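Local coordinates for protein chromosome-partitioning ATPase Soj (Thermus thermophilus, PDB 1WCV) that hydrolyses ATP and binds double-stranded DNA cooperatively in an ATP-dependent way, forming nucleoprotein filaments, and is probably involved in chromosome partitioning, at residues T21-N26 and L175-D180; A29-L34 and Y112-L117; V139-E144 and E149-L154; E159-R162 and R168-L171. All coordinates share one frame; numbering follows the deposited sequence.

Interaction 1: residues T21-N26 and L175-D180; sequences TTTAIN and LVTMYD
The contact of Thr23 with Leu175 and Thr177 involves no flat group; the hydroxyl of Tyr235, on helix 230-246, hydrogen-bonds Thr23 OG1. The contact itself is a hydroxyl and a methyl group set against two methyl groups. Thr23 and Leu175 meet tip to tip: Leu175 CD2 lies 3.5 Å from Thr23 OG1 and 3.6 Å from Thr23 CG2. Thr177 approaches at a slant, its CG2 being 3.7 Å from Thr23 OG1. With OG1 beside the backbone N (chi1 -65°) and CG2 anti to it, Thr23 turns OG1 back along its own helix, where it hydrogen-bonds Gly19 O. Thr177 OG1 is likewise engaged outside the contact, with Val141 O of the adjacent strand. Helix 18-33 begins within the P-loop, and Thr21 and Thr22, which lie beside Thr23, bind nucleotide, Thr21 also magnesium. Both threonine hydroxyls bond to partners outside the contact, and what joins the two segments is van der Waals packing: a buried polar atom is covered by methyl groups while its hydrogen bonds tie the helix to its own first turn and to helix 230-246.

Interaction 2: residues A29-L34 and Y112-L117; sequences AYLARL and YDLVLL
Leu31 supplies all of the apolar contact from the helix, meeting Leu114 and Leu116, two strand residues that alternate with Val115 and so face the same way. Its CD1 does most of the work, lying 3.8 Å from Leu114 CD1 and 4.0 Å from Leu116 CD1, so that one methyl group touches both leucines. The second branch helps at one of them, with Leu31 CD2 4.0 Å from Leu114 CD1. The side chains of Leu31 and Leu114 run nearly perpendicular to each other, whereas Leu116 comes in at a slant. At Leu114 the chi1 of -56° sets CG opposite the carbonyl carbon, and CD1 is the branch that reaches the helix. The backbones remain well separated, the CA atoms of Leu31 and Leu114 being 8.4 Å apart.

The side-chain hydrogen bond within these segments is on the helix. Arg33 NH1 donates to Ala29 O over 3.0 Å, with an N-H...O angle of 150°; the acceptor lies in the guanidinium plane, but the donor stands above the carbonyl plane. Arg33 N reaches the same oxygen from the opposite face at 3.3 Å, so Ala29 O accepts twice from one residue. The charged contacts lead outward: Arg33 NH2 forms a salt bridge with Asp78, and Asp113 forms one with Arg37.

Helix 18-33 thus packs on the parallel part of the mixed sheet. Leu31 also touches Val38 and Leu116 touches Leu40, both on strand 38-42, while Tyr30 packs against helices 222-225 and 230-246.

Interaction 3: residues V139-E144 and E149-L154; sequences VPVQAE and EGVAGL
Val139, Val151 and Leu154 carry most of this contact, which packs the first strand of a beta-alpha-beta unit (strand 136-142, helix 146-164, strand 170-177) against the helix that follows it. Val139 loses the most surface to the other segment. Its two methyl groups receive one branch of Leu154 end-on: Leu154 CD2 is 3.5 Å from Val139 CG1 and 3.7 Å from Val139 CG2. The trans chi1 of Val139, -175°, leaves CG1 anti to the backbone N and CG2 anti to the carbonyl carbon, and the leucine methyl touches both. Leu154 meets Val139, and Val151, three residues earlier and so nearly one helical turn back, meets Val141, two residues on from Val139. The two strand side chains therefore lie on the same face of the sheet, with the helix running over them.

The neighbouring strand completes the packing. Val139 also touches Leu171, and Val151 reaches Ile174, so the helix covers both strands of the unit; backbone hydrogen bonds join Val139 and Val141 to strand 170-177. Beyond the strand the chain bends through an inverse gamma turn centred on Ala143. Val141 and Val151 cross at about a right angle, and Val141 CG1 sits only 3.5 Å from Val151 CG2, tighter than usual for two methyl carbons.

Interaction 4: residues E159-R162 and R168-L171; sequences EEVR and RLRL
Leu169 packs on Val161 and Arg162 where the beta-alpha-beta unit turns back from helix 146-164 into strand 170-177. The returning segment starts with Arg168, whose backbone N is hydrogen-bonded to Asn166 OD1 in the connecting turn while its side chain sets off away from the helix. Leu169 follows and has the most surface buried here. With CG anti to the backbone N (chi1 -175°), it sends CD2 obliquely onto Val161, 3.7 Å from Val161 CG1 and 3.9 Å from Val161 CB. The same side chain also touches Leu158 and Val137, so it lies between the helix and strand 136-142. Its carbonyl meets the other helix residue: Leu169 O is 3.2 Å from Arg162 CD and lies at the guanidinium edge, near its plane. At Arg170 the strand begins and the side chain again sets off away from the helix, whereas Leu171 packs on Leu155 and Leu158, earlier in helix 146-164. The arginine that lies along Leu169 O is extended through chi2 and then bent at chi3 (62°), and its head is held by a salt bridge within the helix, in which Arg162 NH2 meets the syn side of Glu159 OE2 at 2.8 Å, somewhat out of both planes, by 23° from the carboxylate.

In the fold
All four contacts pack helices on one sheet, in which strands 114-118, 8-11, 136-142 and 170-177 are consecutive. Interactions 1 and 2 share helix 18-33, with centres 16 Å apart, and Ala24 O touches Leu116 CD2 at 3.7 Å. Interactions 3 and 4 share helix 146-164 and meet where Val139 CG2 lies 3.7 Å from Leu171 CD1. Between the two pairs, neighbouring strands join interactions 1 and 3, with Leu175 N probably hydrogen-bonded to Val139 O at 2.8 Å. Interaction 1 lies closest to the nucleotide site, containing Thr21 and Thr22; the side chains of Leu116 (interaction 2) and Leu154 (interaction 3) lie about 10 and 8 Å from that of Lys20, whereas interaction 4 is remote.

Interaction 1: residues T21-N26 and L175-D180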
loop_
_atom_site.group_PDB
_atom_site.type_symbol
_atom_site.label_atom_id
_atom_site.label_comp_id
_atom_site.label_asym_id
_atom_site.label_seq_id
_atom_site.Cartn_x
_atom_site.Cartn_y
_atom_site.Cartn_z
ATOM N N THR A 21 18.237 7.289 -2.632
ATOM C CA THR A 21 18.747 8.025 -1.486
ATOM C C THR A 21 17.613 8.656 -0.691
ATOM O O THR A 21 17.668 8.708 0.536
ATOM C CB THR A 21 19.770 9.088 -1.929
ATOM O OG1 THR A 21 20.961 8.420 -2.367
ATOM C CG2 THR A 21 20.120 10.023 -0.779
ATOM N N THR A 22 16.581 9.127 -1.383
ATOM C CA THR A 22 15.440 9.709 -0.687
ATOM C C THR A 22 14.807 8.611 0.164
ATOM O O THR A 22 14.326 8.868 1.269
ATOM C CB THR A 22 14.398 10.262 -1.682
ATOM O OG1 THR A 22 14.912 11.445 -2.301
ATOM C CG2 THR A 22 13.095 10.605 -0.968
ATOM N N THR A 23 14.820 7.384 -0.343
ATOM C CA THR A 23 14.252 6.274 0.407
ATOM C C THR A 23 15.109 5.949 1.625
ATOM O O THR A 23 14.577 5.694 2.704
ATOM C CB THR A 23 14.114 5.013 -0.460
ATOM O OG1 THR A 23 13.168 5.259 -1.504
ATOM C CG2 THR A 23 13.657 3.839 0.372
ATOM N N ALA A 24 16.430 5.958 1.455
ATOM C CA ALA A 24 17.328 5.655 2.575
ATOM C C ALA A 24 17.132 6.678 3.691
ATOM O O ALA A 24 17.021 6.323 4.862
ATOM C CB ALA A 24 18.785 5.679 2.111
ATOM N N ILE A 25 17.091 7.947 3.308
ATOM C CA ILE A 25 16.926 9.032 4.266
ATOM C C ILE A 25 15.603 8.977 5.011
ATOM O O ILE A 25 15.563 9.024 6.243
ATOM C CB ILE A 25 16.998 10.419 3.573
ATOM C CG1 ILE A 25 18.412 10.682 3.039
ATOM C CG2 ILE A 25 16.537 11.513 4.540
ATOM C CD1 ILE A 25 19.486 10.588 4.073
ATOM N N ASN A 26 14.515 8.873 4.259
ATOM C CA ASN A 26 13.204 8.890 4.877
ATOM C C ASN A 26 12.752 7.617 5.542
ATOM O O ASN A 26 11.938 7.670 6.463
ATOM C CB ASN A 26 12.173 9.394 3.872
ATOM C CG ASN A 26 12.399 10.852 3.516
ATOM O OD1 ASN A 26 12.479 11.709 4.401
ATOM N ND2 ASN A 26 12.512 11.142 2.227
ATOM N N LEU A 175 10.675 -1.410 -4.237
ATOM C CA LEU A 175 9.893 -0.206 -3.963
ATOM C C LEU A 175 9.761 0.706 -5.168
ATOM O O LEU A 175 10.756 1.150 -5.725
ATOM C CB LEU A 175 10.536 0.600 -2.830
ATOM C CG LEU A 175 9.885 1.950 -2.478
ATOM C CD1 LEU A 175 8.474 1.737 -1.920
ATOM C CD2 LEU A 175 10.759 2.667 -1.439
ATOM N N VAL A 176 8.524 0.992 -5.563
ATOM C CA VAL A 176 8.294 1.896 -6.683
ATOM C C VAL A 176 8.354 3.324 -6.133
ATOM O O VAL A 176 7.628 3.666 -5.192
ATOM C CB VAL A 176 6.915 1.658 -7.325
ATOM C CG1 VAL A 176 6.701 2.627 -8.476
ATOM C CG2 VAL A 176 6.822 0.211 -7.830
ATOM N N THR A 177 9.248 4.137 -6.691
ATOM C CA THR A 177 9.392 5.524 -6.262
ATOM C C THR A 177 9.164 6.433 -7.460
ATOM O O THR A 177 9.064 5.970 -8.602
ATOM C CB THR A 177 10.820 5.813 -5.706
ATOM O OG1 THR A 177 11.776 5.711 -6.768
ATOM C CG2 THR A 177 11.183 4.815 -4.612
ATOM N N MET A 178 9.065 7.731 -7.188
ATOM C CA MET A 178 8.866 8.725 -8.234
ATOM C C MET A 178 7.696 8.410 -9.159
ATOM O O MET A 178 7.723 8.698 -10.358
ATOM C CB MET A 178 10.167 8.884 -9.023
ATOM C CG MET A 178 11.335 9.211 -8.097
ATOM S SD MET A 178 12.869 9.599 -8.920
ATOM C CE MET A 178 12.634 11.349 -9.229
ATOM N N TYR A 179 6.655 7.820 -8.584
ATOM C CA TYR A 179 5.456 7.483 -9.338
ATOM C C TYR A 179 4.839 8.799 -9.833
ATOM O O TYR A 179 4.369 9.604 -9.029
ATOM C CB TYR A 179 4.483 6.750 -8.404
ATOM C CG TYR A 179 3.175 6.309 -9.026
ATOM C CD1 TYR A 179 3.026 5.033 -9.573
ATOM C CD2 TYR A 179 2.068 7.159 -9.025
ATOM C CE1 TYR A 179 1.785 4.613 -10.102
ATOM C CE2 TYR A 179 0.843 6.755 -9.544
ATOM C CZ TYR A 179 0.704 5.482 -10.078
ATOM O OH TYR A 179 -0.525 5.089 -10.561
ATOM N N ASP A 180 4.837 9.008 -11.149
ATOM C CA ASP A 180 4.287 10.238 -11.739
ATOM C C ASP A 180 2.769 10.178 -11.842
ATOM O O ASP A 180 2.221 9.674 -12.821
ATOM C CB ASP A 180 4.885 10.467 -13.133
ATOM C CG ASP A 180 4.516 11.828 -13.717
ATOM O OD1 ASP A 180 3.761 12.571 -13.065
ATOM O OD2 ASP A 180 4.988 12.156 -14.827
#

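Interaction 2: residues A29-L34 and Y112-L117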
loop_
_atom_site.group_PDB
_atom_site.type_symbol
_atom_site.label_atom_id
_atom_site.label_comp_id
_atom_site.label_asym_id
_atom_site.label_seq_id
_atom_site.Cartn_x
_atom_site.Cartn_y
_atom_site.Cartn_z
ATOM N N ALA A 29 14.261 8.003 8.804
ATOM C CA ALA A 29 13.550 9.002 9.597
ATOM C C ALA A 29 12.299 8.437 10.244
ATOM O O ALA A 29 12.011 8.718 11.413
ATOM C CB ALA A 29 13.190 10.201 8.734
ATOM N N TYR A 30 11.548 7.639 9.493
ATOM C CA TYR A 30 10.333 7.072 10.044
ATOM C C TYR A 30 10.531 5.825 10.882
ATOM O O TYR A 30 9.736 5.555 11.776
ATOM C CB TYR A 30 9.310 6.848 8.934
ATOM C CG TYR A 30 8.716 8.163 8.485
ATOM C CD1 TYR A 30 7.793 8.839 9.285
ATOM C CD2 TYR A 30 9.131 8.771 7.307
ATOM C CE1 TYR A 30 7.305 10.091 8.922
ATOM C CE2 TYR A 30 8.650 10.025 6.932
ATOM C CZ TYR A 30 7.736 10.680 7.749
ATOM O OH TYR A 30 7.273 11.920 7.387
ATOM N N LEU A 31 11.582 5.056 10.612
ATOM C CA LEU A 31 11.827 3.879 11.435
ATOM C C LEU A 31 12.240 4.408 12.816
ATOM O O LEU A 31 11.941 3.806 13.845
ATOM C CB LEU A 31 12.933 3.012 10.820
ATOM C CG LEU A 31 12.539 2.190 9.581
ATOM C CD1 LEU A 31 13.780 1.513 9.008
ATOM C CD2 LEU A 31 11.486 1.149 9.944
ATOM N N ALA A 32 12.920 5.551 12.830
ATOM C CA ALA A 32 13.343 6.160 14.093
ATOM C C ALA A 32 12.105 6.586 14.878
ATOM O O ALA A 32 12.017 6.372 16.086
ATOM C CB ALA A 32 14.212 7.368 13.831
ATOM N N ARG A 33 11.152 7.194 14.183
ATOM C CA ARG A 33 9.925 7.651 14.822
ATOM C C ARG A 33 9.056 6.496 15.307
ATOM O O ARG A 33 8.114 6.700 16.070
ATOM C CB ARG A 33 9.147 8.565 13.870
ATOM C CG ARG A 33 9.806 9.941 13.697
ATOM C CD ARG A 33 9.131 10.773 12.615
ATOM N NE ARG A 33 9.598 12.163 12.604
ATOM C CZ ARG A 33 10.812 12.557 12.225
ATOM N NH1 ARG A 33 11.714 11.670 11.812
ATOM N NH2 ARG A 33 11.125 13.848 12.264
ATOM N N LEU A 34 9.374 5.282 14.870
ATOM C CA LEU A 34 8.635 4.105 15.308
ATOM C C LEU A 34 9.257 3.596 16.603
ATOM O O LEU A 34 8.832 2.580 17.151
ATOM C CB LEU A 34 8.680 3.001 14.249
ATOM C CG LEU A 34 7.747 3.170 13.049
ATOM C CD1 LEU A 34 7.903 1.981 12.105
ATOM C CD2 LEU A 34 6.309 3.272 13.539
ATOM N N TYR A 112 22.411 -1.015 17.682
ATOM C CA TYR A 112 21.248 -0.534 16.945
ATOM C C TYR A 112 20.230 -1.631 16.657
ATOM O O TYR A 112 20.566 -2.814 16.604
ATOM C CB TYR A 112 21.697 0.099 15.624
ATOM C CG TYR A 112 22.551 1.335 15.790
ATOM C CD1 TYR A 112 21.978 2.563 16.106
ATOM C CD2 TYR A 112 23.942 1.270 15.661
ATOM C CE1 TYR A 112 22.762 3.697 16.290
ATOM C CE2 TYR A 112 24.738 2.399 15.843
ATOM C CZ TYR A 112 24.140 3.609 16.159
ATOM O OH TYR A 112 24.915 4.729 16.347
ATOM N N ASP A 113 18.976 -1.228 16.489
ATOM C CA ASP A 113 17.912 -2.166 16.160
ATOM C C ASP A 113 17.976 -2.414 14.656
ATOM O O ASP A 113 17.860 -3.546 14.197
ATOM C CB ASP A 113 16.539 -1.580 16.493
ATOM C CG ASP A 113 16.308 -1.435 17.978
ATOM O OD1 ASP A 113 16.420 -2.454 18.689
ATOM O OD2 ASP A 113 16.009 -0.307 18.425
ATOM N N LEU A 114 18.167 -1.333 13.902
ATOM C CA LEU A 114 18.224 -1.401 12.444
ATOM C C LEU A 114 19.350 -0.562 11.845
ATOM O O LEU A 114 19.620 0.558 12.288
ATOM C CB LEU A 114 16.897 -0.923 11.853
ATOM C CG LEU A 114 15.623 -1.627 12.316
ATOM C CD1 LEU A 114 14.422 -0.813 11.881
ATOM C CD2 LEU A 114 15.561 -3.035 11.745
ATOM N N VAL A 115 19.993 -1.112 10.821
ATOM C CA VAL A 115 21.084 -0.431 10.139
ATOM C C VAL A 115 20.766 -0.369 8.646
ATOM O O VAL A 115 20.581 -1.402 8.011
ATOM C CB VAL A 115 22.410 -1.189 10.329
ATOM C CG1 VAL A 115 23.558 -0.384 9.721
ATOM C CG2 VAL A 115 22.651 -1.450 11.814
ATOM N N LEU A 116 20.675 0.841 8.106
ATOM C CA LEU A 116 20.377 1.025 6.681
ATOM C C LEU A 116 21.655 1.394 5.947
ATOM O O LEU A 116 22.377 2.294 6.366
ATOM C CB LEU A 116 19.330 2.131 6.483
ATOM C CG LEU A 116 17.854 1.759 6.690
ATOM C CD1 LEU A 116 17.651 1.090 8.038
ATOM C CD2 LEU A 116 16.999 3.021 6.591
ATOM N N LEU A 117 21.932 0.701 4.848
ATOM C CA LEU A 117 23.140 0.973 4.071
ATOM C C LEU A 117 22.777 1.528 2.706
ATOM O O LEU A 117 22.258 0.797 1.869
ATOM C CB LEU A 117 23.934 -0.318 3.883
ATOM C CG LEU A 117 24.209 -1.167 5.121
ATOM C CD1 LEU A 117 24.745 -2.526 4.690
ATOM C CD2 LEU A 117 25.196 -0.444 6.034
#

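Interaction 3: residues V139-E144 and E149-L154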
loop_
_atom_site.group_PDB
_atom_site.type_symbol
_atom_site.label_atom_id
_atom_site.label_comp_id
_atom_site.label_asym_id
_atom_site.label_seq_id
_atom_site.Cartn_x
_atom_site.Cartn_y
_atom_site.Cartn_z
ATOM N N VAL A 139 15.001 -2.583 -2.914
ATOM C CA VAL A 139 15.398 -2.123 -4.244
ATOM C C VAL A 139 14.450 -1.019 -4.685
ATOM O O VAL A 139 13.329 -1.296 -5.100
ATOM C CB VAL A 139 15.320 -3.281 -5.263
ATOM C CG1 VAL A 139 15.850 -2.817 -6.632
ATOM C CG2 VAL A 139 16.119 -4.482 -4.752
ATOM N N PRO A 140 14.885 0.249 -4.576
ATOM C CA PRO A 140 14.055 1.392 -4.970
ATOM C C PRO A 140 14.214 1.623 -6.464
ATOM O O PRO A 140 15.325 1.810 -6.953
ATOM C CB PRO A 140 14.628 2.550 -4.143
ATOM C CG PRO A 140 15.461 1.854 -3.049
ATOM C CD PRO A 140 16.050 0.711 -3.808
ATOM N N VAL A 141 13.108 1.584 -7.193
ATOM C CA VAL A 141 13.175 1.787 -8.628
ATOM C C VAL A 141 12.170 2.845 -9.029
ATOM O O VAL A 141 11.240 3.128 -8.286
ATOM C CB VAL A 141 12.858 0.486 -9.412
ATOM C CG1 VAL A 141 13.757 -0.640 -8.942
ATOM C CG2 VAL A 141 11.399 0.102 -9.229
ATOM N N GLN A 142 12.381 3.452 -10.190
ATOM C CA GLN A 142 11.444 4.449 -10.679
ATOM C C GLN A 142 10.431 3.730 -11.539
ATOM O O GLN A 142 10.719 2.671 -12.096
ATOM C CB GLN A 142 12.157 5.522 -11.498
ATOM C CG GLN A 142 13.019 6.458 -10.673
ATOM C CD GLN A 142 13.537 7.624 -11.495
ATOM O OE1 GLN A 142 12.757 8.396 -12.057
ATOM N NE2 GLN A 142 14.859 7.754 -11.575
ATOM N N ALA A 143 9.238 4.301 -11.639
ATOM C CA ALA A 143 8.176 3.694 -12.424
ATOM C C ALA A 143 8.389 3.905 -13.920
ATOM O O ALA A 143 7.615 4.601 -14.580
ATOM C CB ALA A 143 6.825 4.260 -11.994
ATOM N N GLU A 144 9.446 3.289 -14.444
ATOM C CA GLU A 144 9.792 3.373 -15.863
ATOM C C GLU A 144 9.961 1.945 -16.355
ATOM O O GLU A 144 10.341 1.067 -15.581
ATOM C CB GLU A 144 11.109 4.127 -16.047
ATOM C CG GLU A 144 11.106 5.556 -15.544
ATOM C CD GLU A 144 12.488 6.188 -15.609
ATOM O OE1 GLU A 144 12.604 7.404 -15.351
ATOM O OE2 GLU A 144 13.461 5.464 -15.917
ATOM N N GLU A 149 13.867 -4.836 -16.414
ATOM C CA GLU A 149 15.155 -5.493 -16.614
ATOM C C GLU A 149 16.159 -5.095 -15.532
ATOM O O GLU A 149 16.989 -5.906 -15.121
ATOM C CB GLU A 149 15.723 -5.171 -18.002
ATOM C CG GLU A 149 15.638 -3.714 -18.412
ATOM C CD GLU A 149 14.432 -3.409 -19.290
ATOM O OE1 GLU A 149 13.289 -3.416 -18.777
ATOM O OE2 GLU A 149 14.633 -3.163 -20.502
ATOM N N GLY A 150 16.078 -3.852 -15.065
ATOM C CA GLY A 150 16.982 -3.390 -14.023
ATOM C C GLY A 150 16.818 -4.206 -12.754
ATOM O O GLY A 150 17.796 -4.596 -12.115
ATOM N N VAL A 151 15.571 -4.456 -12.379
ATOM C CA VAL A 151 15.305 -5.244 -11.188
ATOM C C VAL A 151 15.750 -6.686 -11.411
ATOM O O VAL A 151 16.381 -7.281 -10.544
ATOM C CB VAL A 151 13.806 -5.219 -10.816
ATOM C CG1 VAL A 151 13.514 -6.259 -9.744
ATOM C CG2 VAL A 151 13.434 -3.837 -10.311
ATOM N N ALA A 152 15.430 -7.246 -12.574
ATOM C CA ALA A 152 15.815 -8.626 -12.860
ATOM C C ALA A 152 17.324 -8.800 -12.692
ATOM O O ALA A 152 17.790 -9.800 -12.142
ATOM C CB ALA A 152 15.391 -9.005 -14.282
ATOM N N GLY A 153 18.082 -7.821 -13.167
ATOM C CA GLY A 153 19.527 -7.902 -13.050
ATOM C C GLY A 153 19.956 -7.899 -11.595
ATOM O O GLY A 153 20.755 -8.737 -11.166
ATOM N N LEU A 154 19.425 -6.959 -10.823
ATOM C CA LEU A 154 19.794 -6.887 -9.418
ATOM C C LEU A 154 19.410 -8.152 -8.647
ATOM O O LEU A 154 20.164 -8.613 -7.782
ATOM C CB LEU A 154 19.164 -5.657 -8.766
ATOM C CG LEU A 154 19.615 -5.393 -7.323
ATOM C CD1 LEU A 154 21.132 -5.503 -7.222
ATOM C CD2 LEU A 154 19.152 -4.020 -6.889
#

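Interaction 4: residues E159-R162 and R168-L171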
loop_
_atom_site.group_PDB
_atom_site.type_symbol
_atom_site.label_atom_id
_atom_site.label_comp_id
_atom_site.label_asym_id
_atom_site.label_seq_id
_atom_site.Cartn_x
_atom_site.Cartn_y
_atom_site.Cartn_z
ATOM N N GLU A 159 21.087 -13.214 -5.874
ATOM C CA GLU A 159 21.142 -14.668 -5.836
ATOM C C GLU A 159 22.584 -15.148 -5.799
ATOM O O GLU A 159 22.938 -16.043 -5.029
ATOM C CB GLU A 159 20.441 -15.254 -7.066
ATOM C CG GLU A 159 20.768 -16.726 -7.335
ATOM C CD GLU A 159 20.290 -17.658 -6.234
ATOM O OE1 GLU A 159 20.589 -18.870 -6.312
ATOM O OE2 GLU A 159 19.611 -17.181 -5.295
ATOM N N GLU A 160 23.417 -14.549 -6.639
ATOM C CA GLU A 160 24.817 -14.936 -6.706
ATOM C C GLU A 160 25.576 -14.541 -5.446
ATOM O O GLU A 160 26.446 -15.284 -4.984
ATOM C CB GLU A 160 25.450 -14.322 -7.960
ATOM C CG GLU A 160 24.651 -14.691 -9.210
ATOM C CD GLU A 160 25.189 -14.087 -10.491
ATOM O OE1 GLU A 160 25.486 -12.874 -10.510
ATOM O OE2 GLU A 160 25.295 -14.829 -11.488
ATOM N N VAL A 161 25.245 -13.383 -4.884
ATOM C CA VAL A 161 25.916 -12.939 -3.673
ATOM C C VAL A 161 25.510 -13.837 -2.513
ATOM O O VAL A 161 26.331 -14.162 -1.655
ATOM C CB VAL A 161 25.587 -11.467 -3.350
ATOM C CG1 VAL A 161 26.152 -11.083 -1.981
ATOM C CG2 VAL A 161 26.189 -10.570 -4.420
ATOM N N ARG A 162 24.246 -14.245 -2.494
ATOM C CA ARG A 162 23.761 -15.124 -1.437
ATOM C C ARG A 162 24.487 -16.463 -1.513
ATOM O O ARG A 162 24.905 -17.023 -0.494
ATOM C CB ARG A 162 22.254 -15.355 -1.581
ATOM C CG ARG A 162 21.654 -16.186 -0.454
ATOM C CD ARG A 162 20.167 -16.422 -0.666
ATOM N NE ARG A 162 19.904 -17.181 -1.886
ATOM C CZ ARG A 162 20.292 -18.437 -2.085
ATOM N NH1 ARG A 162 20.964 -19.088 -1.143
ATOM N NH2 ARG A 162 20.009 -19.048 -3.227
ATOM N N ARG A 168 22.743 -15.307 4.309
ATOM C CA ARG A 168 21.537 -14.719 4.879
ATOM C C ARG A 168 20.941 -13.565 4.078
ATOM O O ARG A 168 19.967 -12.950 4.499
ATOM C CB ARG A 168 21.772 -14.287 6.332
ATOM C CG ARG A 168 22.941 -13.361 6.561
ATOM C CD ARG A 168 24.219 -14.141 6.782
ATOM N NE ARG A 168 25.337 -13.261 7.108
ATOM C CZ ARG A 168 26.593 -13.669 7.238
ATOM N NH1 ARG A 168 27.546 -12.799 7.537
ATOM N NH2 ARG A 168 26.895 -14.948 7.066
ATOM N N LEU A 169 21.507 -13.289 2.911
ATOM C CA LEU A 169 20.999 -12.210 2.070
ATOM C C LEU A 169 19.651 -12.563 1.438
ATOM O O LEU A 169 19.495 -13.608 0.804
ATOM C CB LEU A 169 22.001 -11.886 0.956
ATOM C CG LEU A 169 21.620 -10.688 0.075
ATOM C CD1 LEU A 169 21.576 -9.422 0.929
ATOM C CD2 LEU A 169 22.645 -10.525 -1.047
ATOM N N ARG A 170 18.678 -11.677 1.613
ATOM C CA ARG A 170 17.359 -11.883 1.042
ATOM C C ARG A 170 16.750 -10.557 0.616
ATOM O O ARG A 170 17.065 -9.496 1.156
ATOM C CB ARG A 170 16.424 -12.550 2.051
ATOM C CG ARG A 170 16.261 -11.771 3.344
ATOM C CD ARG A 170 14.972 -12.145 4.061
ATOM N NE ARG A 170 14.843 -13.580 4.304
ATOM C CZ ARG A 170 13.763 -14.152 4.831
ATOM N NH1 ARG A 170 12.716 -13.411 5.173
ATOM N NH2 ARG A 170 13.727 -15.465 5.014
ATOM N N LEU A 171 15.867 -10.628 -0.365
ATOM C CA LEU A 171 15.191 -9.442 -0.846
ATOM C C LEU A 171 14.065 -9.115 0.131
ATOM O O LEU A 171 13.251 -9.979 0.427
ATOM C CB LEU A 171 14.592 -9.728 -2.213
ATOM C CG LEU A 171 13.687 -8.657 -2.809
ATOM C CD1 LEU A 171 14.525 -7.434 -3.174
ATOM C CD2 LEU A 171 12.984 -9.250 -4.034
#